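Local structure of putative major capsid protein (Cafeteriavirus-dependent mavirus, 6G43) at the interface of chains A and B. The protein forms the icosahedral shell of the mavirus virophage as its major capsid protein, a double jelly-roll subunit that assembles into trimeric capsomers. Sequence-based numbering; all coordinates share one arbitrary frame. Chains: chain A/B, Putative major capsid protein.

Contacts 1 and 2 belong to the same interface of chains A and B, yet their C-alpha centres lie about 50 Å apart and they share no residues. In contact 1 the 3-10 helix 166-168 of chain A puts a methyl into a loop-built pocket of chain B, and helix 391-394 of chain B bonds to the nearby A:Gly179. In contact 2 the N-terminal start of chain B reaches over to strands 478-483 and 488-492 of chain A and their turn. Chain B thus holds its neighbour both through the body of the subunit and through an extended arm, as suits the three-copy assembly of a capsomer.

Contact 1: the interface of chains A and B. Residues chain A 166-167, 179; chain B 151, 392, 399-400, 419.
The hydroxyl OG of B:Ser392 is gripped from two sides. It donates to the backbone carbonyl of A:Gly179 across the interface, OG to O 2.7 Å, coming in 28° tilted from the carbonyl plane. Within chain B it also pairs with the phenol of B:Tyr151, at 2.8 Å from OG to OH and at the edge of the tyrosine ring, in its plane. The serine reaches its carbonyl partner because OG stands anti to the backbone N (chi1 -178°).

With the serine hydrogen given to A:Gly179 O, the phenol hydrogen probably points to OG. The 3.0 Å approach of B:Tyr151 OH to A:Gly166 O, from beside the C=O bond, is then at best a weak, shared hydrogen bond. A weak bond, 3.3 Å from A:Gly166 N to B:Ala399 O, adds little.

Next to this polar edge, the methyl CG2 of A:Thr167 is pushed into an apolar pocket of chain B. It stands over the centre of one face of the B:Tyr151 ring, 3.8 Å from the centroid, and meets B:Ile419 CG2 at 3.5 Å. B:Ala399 CB adds a further wall, while A:Thr167 OG1 turns away from the ring and passes CB of B:Asn400. Behind the pocket, B:Asn400 OD1 accepts a nearly straight bond from B:Ile419 N (3.0 Å), tying two of the lining segments together.

The site is a knob-and-pocket contact between subunits: one methyl fills the socket, the carbonyl of A:Gly179 takes the serine hydroxyl, with that of A:Gly166 close to the phenol, and together they probably help set the register of adjacent subunits in the capsomer.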
ATOM      1  N   GLY A 166      -0.663  13.367 -14.707  1.00 22.83           N
ATOM      2  CA  GLY A 166      -0.830  13.415 -13.247  1.00 23.04           C
ATOM      3  C   GLY A 166      -2.272  13.270 -12.788  1.00 23.36           C
ATOM      4  O   GLY A 166      -2.587  12.424 -11.946  1.00 23.65           O
ATOM      5  N   THR A 167      -3.143  14.089 -13.369  1.00 23.55           N
ATOM      6  CA  THR A 167      -4.571  14.090 -13.054  1.00 23.58           C
ATOM      7  C   THR A 167      -5.332  12.842 -13.530  1.00 23.88           C
ATOM      8  O   THR A 167      -6.417  12.561 -13.026  1.00 23.92           O
ATOM      9  CB  THR A 167      -5.254  15.331 -13.658  1.00 23.58           C
ATOM     10  OG1 THR A 167      -4.896  15.450 -15.040  1.00 23.13           O
ATOM     11  CG2 THR A 167      -4.833  16.597 -12.921  1.00 23.55           C
ATOM     12  N   GLY A 179       3.433  15.745 -16.209  1.00 23.68           N
ATOM     13  CA  GLY A 179       2.721  16.277 -15.053  1.00 23.42           C
ATOM     14  C   GLY A 179       2.739  15.309 -13.886  1.00 23.38           C
ATOM     15  O   GLY A 179       1.834  15.331 -13.051  1.00 23.13           O
TER
ATOM     16  N   TYR B 151      -4.666  18.344  -6.363  1.00 23.80           N
ATOM     17  CA  TYR B 151      -4.700  19.310  -7.470  1.00 23.39           C
ATOM     18  C   TYR B 151      -5.575  20.524  -7.152  1.00 23.77           C
ATOM     19  O   TYR B 151      -6.509  20.435  -6.347  1.00 24.05           O
ATOM     20  CB  TYR B 151      -5.155  18.605  -8.756  1.00 23.04           C
ATOM     21  CG  TYR B 151      -4.195  17.504  -9.139  1.00 22.62           C
ATOM     22  CD1 TYR B 151      -2.935  17.809  -9.651  1.00 22.21           C
ATOM     23  CD2 TYR B 151      -4.510  16.160  -8.927  1.00 22.38           C
ATOM     24  CE1 TYR B 151      -2.027  16.816  -9.968  1.00 21.97           C
ATOM     25  CE2 TYR B 151      -3.603  15.153  -9.245  1.00 22.13           C
ATOM     26  CZ  TYR B 151      -2.361  15.491  -9.765  1.00 21.99           C
ATOM     27  OH  TYR B 151      -1.445  14.516 -10.085  1.00 21.66           O
ATOM     28  N   SER B 392       3.928  15.641  -8.171  1.00 21.95           N
ATOM     29  CA  SER B 392       2.915  16.261  -9.029  1.00 21.68           C
ATOM     30  C   SER B 392       2.060  17.279  -8.269  1.00 21.84           C
ATOM     31  O   SER B 392       1.744  18.345  -8.801  1.00 22.26           O
ATOM     32  CB  SER B 392       2.023  15.185  -9.647  1.00 21.63           C
ATOM     33  OG  SER B 392       1.063  15.749 -10.522  1.00 21.37           O
ATOM     34  N   ALA B 399      -0.250  19.930 -14.408  1.00 22.66           N
ATOM     35  CA  ALA B 399      -0.478  18.493 -14.240  1.00 22.54           C
ATOM     36  C   ALA B 399      -0.963  17.758 -15.495  1.00 22.35           C
ATOM     37  O   ALA B 399      -0.840  16.532 -15.563  1.00 22.08           O
ATOM     38  CB  ALA B 399      -1.460  18.261 -13.096  1.00 22.56           C
ATOM     39  N   ASN B 400      -1.523  18.487 -16.467  1.00 22.31           N
ATOM     40  CA  ASN B 400      -2.090  17.870 -17.674  1.00 22.34           C
ATOM     41  C   ASN B 400      -1.723  18.635 -18.952  1.00 22.79           C
ATOM     42  O   ASN B 400      -2.588  19.086 -19.706  1.00 22.39           O
ATOM     43  CB  ASN B 400      -3.614  17.693 -17.524  1.00 21.91           C
ATOM     44  CG  ASN B 400      -4.355  19.010 -17.329  1.00 21.70           C
ATOM     45  OD1 ASN B 400      -3.754  20.046 -17.049  1.00 21.52           O
ATOM     46  ND2 ASN B 400      -5.672  18.971 -17.495  1.00 21.78           N
ATOM     47  N   ILE B 419      -4.940  22.153 -15.247  1.00 26.38           N
ATOM     48  CA  ILE B 419      -5.006  21.748 -13.844  1.00 25.66           C
ATOM     49  C   ILE B 419      -3.574  21.712 -13.321  1.00 25.07           C
ATOM     50  O   ILE B 419      -2.673  21.202 -13.996  1.00 24.85           O
ATOM     51  CB  ILE B 419      -5.672  20.361 -13.675  1.00 25.42           C
ATOM     52  CG1 ILE B 419      -7.114  20.394 -14.203  1.00 25.26           C
ATOM     53  CG2 ILE B 419      -5.673  19.929 -12.208  1.00 25.34           C
ATOM     54  CD1 ILE B 419      -7.743  19.028 -14.391  1.00 25.13           C
TER

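Contact 2: the interface of chains A and B. Residues chain A 483, 485, 487, 489; chain B 6-8.
The ring of A:Phe483 forms the apolar centre, and the side chain of B:Asn6 lies along one of its faces. CB of the asparagine sits over the middle of the ring, 3.8 Å from the centroid, and the amide continues past CG and CD1 in a loose stack, its plane 29° from that of the ring. The two side chains run in opposite directions, so the amide lies over the CG end of the ring, with ND2 pointing on to the polar rim. At the far end of the ring, CE1 and CZ of A:Phe483 both approach the backbone carbonyl oxygen O of B:Thr7, at 3.5 Å.

Beside the ring, selenomethionine A:Met489, a product of the labelling, brushes the same backbone. Its selenium is 3.7 Å from B:Asn6 O, and a bend at chi3 (79°) turns the terminal methyl CE to CD of B:Pro8, 3.9 Å away, the two side chains crossing at about a right angle.

The polar rim is held by the amide nitrogen ND2 of B:Asn6. ND2 donates a fairly straight bond to A:Asp485 OD2 at 2.8 Å, and OD2 receives it on its syn lone pair; the oxygen lies in the amide plane, whereas the carboxylate itself stands almost upright to it, 79° away. A:Thr487 OG1, whose hydrogen goes to A:Asp485 OD1, lies 3.1 Å from ND2 and can accept a second, less well aimed hydrogen bond from it, from well outside the amide plane. The other carboxylate oxygen, A:Asp485 OD1, accepts from A:Thr487 N and, at 3.0 Å, from A:Thr487 OG1, both on the same face of its plane. These inner bonds fix the rotation of the carboxylate and turn OD2 towards the incoming amide.

In the fold, the receiving surface is the turn joining strands 478-483 and 488-492 of chain A and the strand ends that flank it, while B:Asn6 is the first modelled residue of chain B, the tip of an N-terminal arm laid across its neighbour.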
ATOM      1  N   PHE A 483      39.614   2.371   3.172  1.00 28.38           N
ATOM      2  CA  PHE A 483      40.649   2.447   4.209  1.00 28.67           C
ATOM      3  C   PHE A 483      40.969   3.894   4.587  1.00 28.86           C
ATOM      4  O   PHE A 483      40.825   4.807   3.770  1.00 28.63           O
ATOM      5  CB  PHE A 483      41.912   1.717   3.750  1.00 28.65           C
ATOM      6  CG  PHE A 483      41.713   0.240   3.567  1.00 28.67           C
ATOM      7  CD1 PHE A 483      41.874  -0.634   4.636  1.00 28.73           C
ATOM      8  CD2 PHE A 483      41.344  -0.281   2.332  1.00 28.65           C
ATOM      9  CE1 PHE A 483      41.684  -2.000   4.474  1.00 28.84           C
ATOM     10  CE2 PHE A 483      41.151  -1.646   2.162  1.00 28.73           C
ATOM     11  CZ  PHE A 483      41.322  -2.508   3.234  1.00 28.79           C
ATOM     12  N   ASP A 485      43.747   5.507   5.142  1.00 29.17           N
ATOM     13  CA  ASP A 485      44.821   6.133   4.360  1.00 29.52           C
ATOM     14  C   ASP A 485      44.421   6.571   2.936  1.00 29.15           C
ATOM     15  O   ASP A 485      45.244   7.147   2.226  1.00 29.41           O
ATOM     16  CB  ASP A 485      46.080   5.235   4.323  1.00 29.77           C
ATOM     17  CG  ASP A 485      45.839   3.866   3.684  1.00 30.08           C
ATOM     18  OD1 ASP A 485      44.815   3.661   2.994  1.00 30.57           O
ATOM     19  OD2 ASP A 485      46.695   2.979   3.880  1.00 30.02           O
ATOM     20  N   THR A 487      42.929   4.460   0.494  1.00 27.80           N
ATOM     21  CA  THR A 487      42.815   3.330  -0.419  1.00 27.89           C
ATOM     22  C   THR A 487      41.392   2.769  -0.468  1.00 28.02           C
ATOM     23  O   THR A 487      40.714   2.675   0.557  1.00 27.87           O
ATOM     24  CB  THR A 487      43.780   2.198  -0.009  1.00 27.91           C
ATOM     25  OG1 THR A 487      45.098   2.733   0.157  1.00 27.71           O
ATOM     26  CG2 THR A 487      43.818   1.083  -1.062  1.00 27.86           C
HETATM   27  N   MSE A 489      39.404  -0.715  -2.074  1.00 30.40           N
HETATM   28  CA  MSE A 489      39.506  -2.056  -2.655  1.00 31.61           C
HETATM   29  C   MSE A 489      38.118  -2.615  -2.737  1.00 31.58           C
HETATM   30  O   MSE A 489      37.211  -2.142  -2.047  1.00 31.45           O
HETATM   31  CB  MSE A 489      40.329  -2.989  -1.767  1.00 32.64           C
HETATM   32  CG  MSE A 489      41.808  -2.623  -1.731  1.00 33.97           C
HETATM   33 SE   MSE A 489      42.737  -3.765  -0.419  1.00 36.16          SE
HETATM   34  CE  MSE A 489      42.893  -5.369  -1.554  1.00 36.04           C
TER
ATOM     35  N   ASN B   6      47.469  -2.483   2.689  1.00 38.34           N
ATOM     36  CA  ASN B   6      46.038  -2.650   3.109  1.00 38.19           C
ATOM     37  C   ASN B   6      45.465  -3.986   2.640  1.00 38.29           C
ATOM     38  O   ASN B   6      45.752  -4.438   1.530  1.00 37.62           O
ATOM     39  CB  ASN B   6      45.163  -1.511   2.574  1.00 37.93           C
ATOM     40  CG  ASN B   6      45.532  -0.163   3.167  1.00 37.55           C
ATOM     41  OD1 ASN B   6      45.348   0.067   4.361  1.00 37.42           O
ATOM     42  ND2 ASN B   6      46.052   0.737   2.336  1.00 37.56           N
ATOM     43  N   THR B   7      44.650  -4.598   3.497  1.00 38.83           N
ATOM     44  CA  THR B   7      44.021  -5.887   3.215  1.00 39.32           C
ATOM     45  C   THR B   7      42.606  -5.901   3.823  1.00 39.31           C
ATOM     46  O   THR B   7      42.407  -5.354   4.914  1.00 38.90           O
ATOM     47  CB  THR B   7      44.877  -7.061   3.754  1.00 39.74           C
ATOM     48  OG1 THR B   7      44.234  -8.307   3.463  1.00 40.48           O
ATOM     49  CG2 THR B   7      45.119  -6.954   5.268  1.00 39.76           C
ATOM     50  N   PRO B   8      41.618  -6.502   3.118  1.00 39.43           N
ATOM     51  CA  PRO B   8      40.260  -6.560   3.681  1.00 39.55           C
ATOM     52  C   PRO B   8      40.204  -7.328   5.006  1.00 39.56           C
ATOM     53  O   PRO B   8      40.843  -8.376   5.121  1.00 38.56           O
ATOM     54  CB  PRO B   8      39.455  -7.308   2.610  1.00 39.62           C
ATOM     55  CG  PRO B   8      40.228  -7.142   1.353  1.00 39.73           C
ATOM     56  CD  PRO B   8      41.666  -7.085   1.763  1.00 39.70           C
TER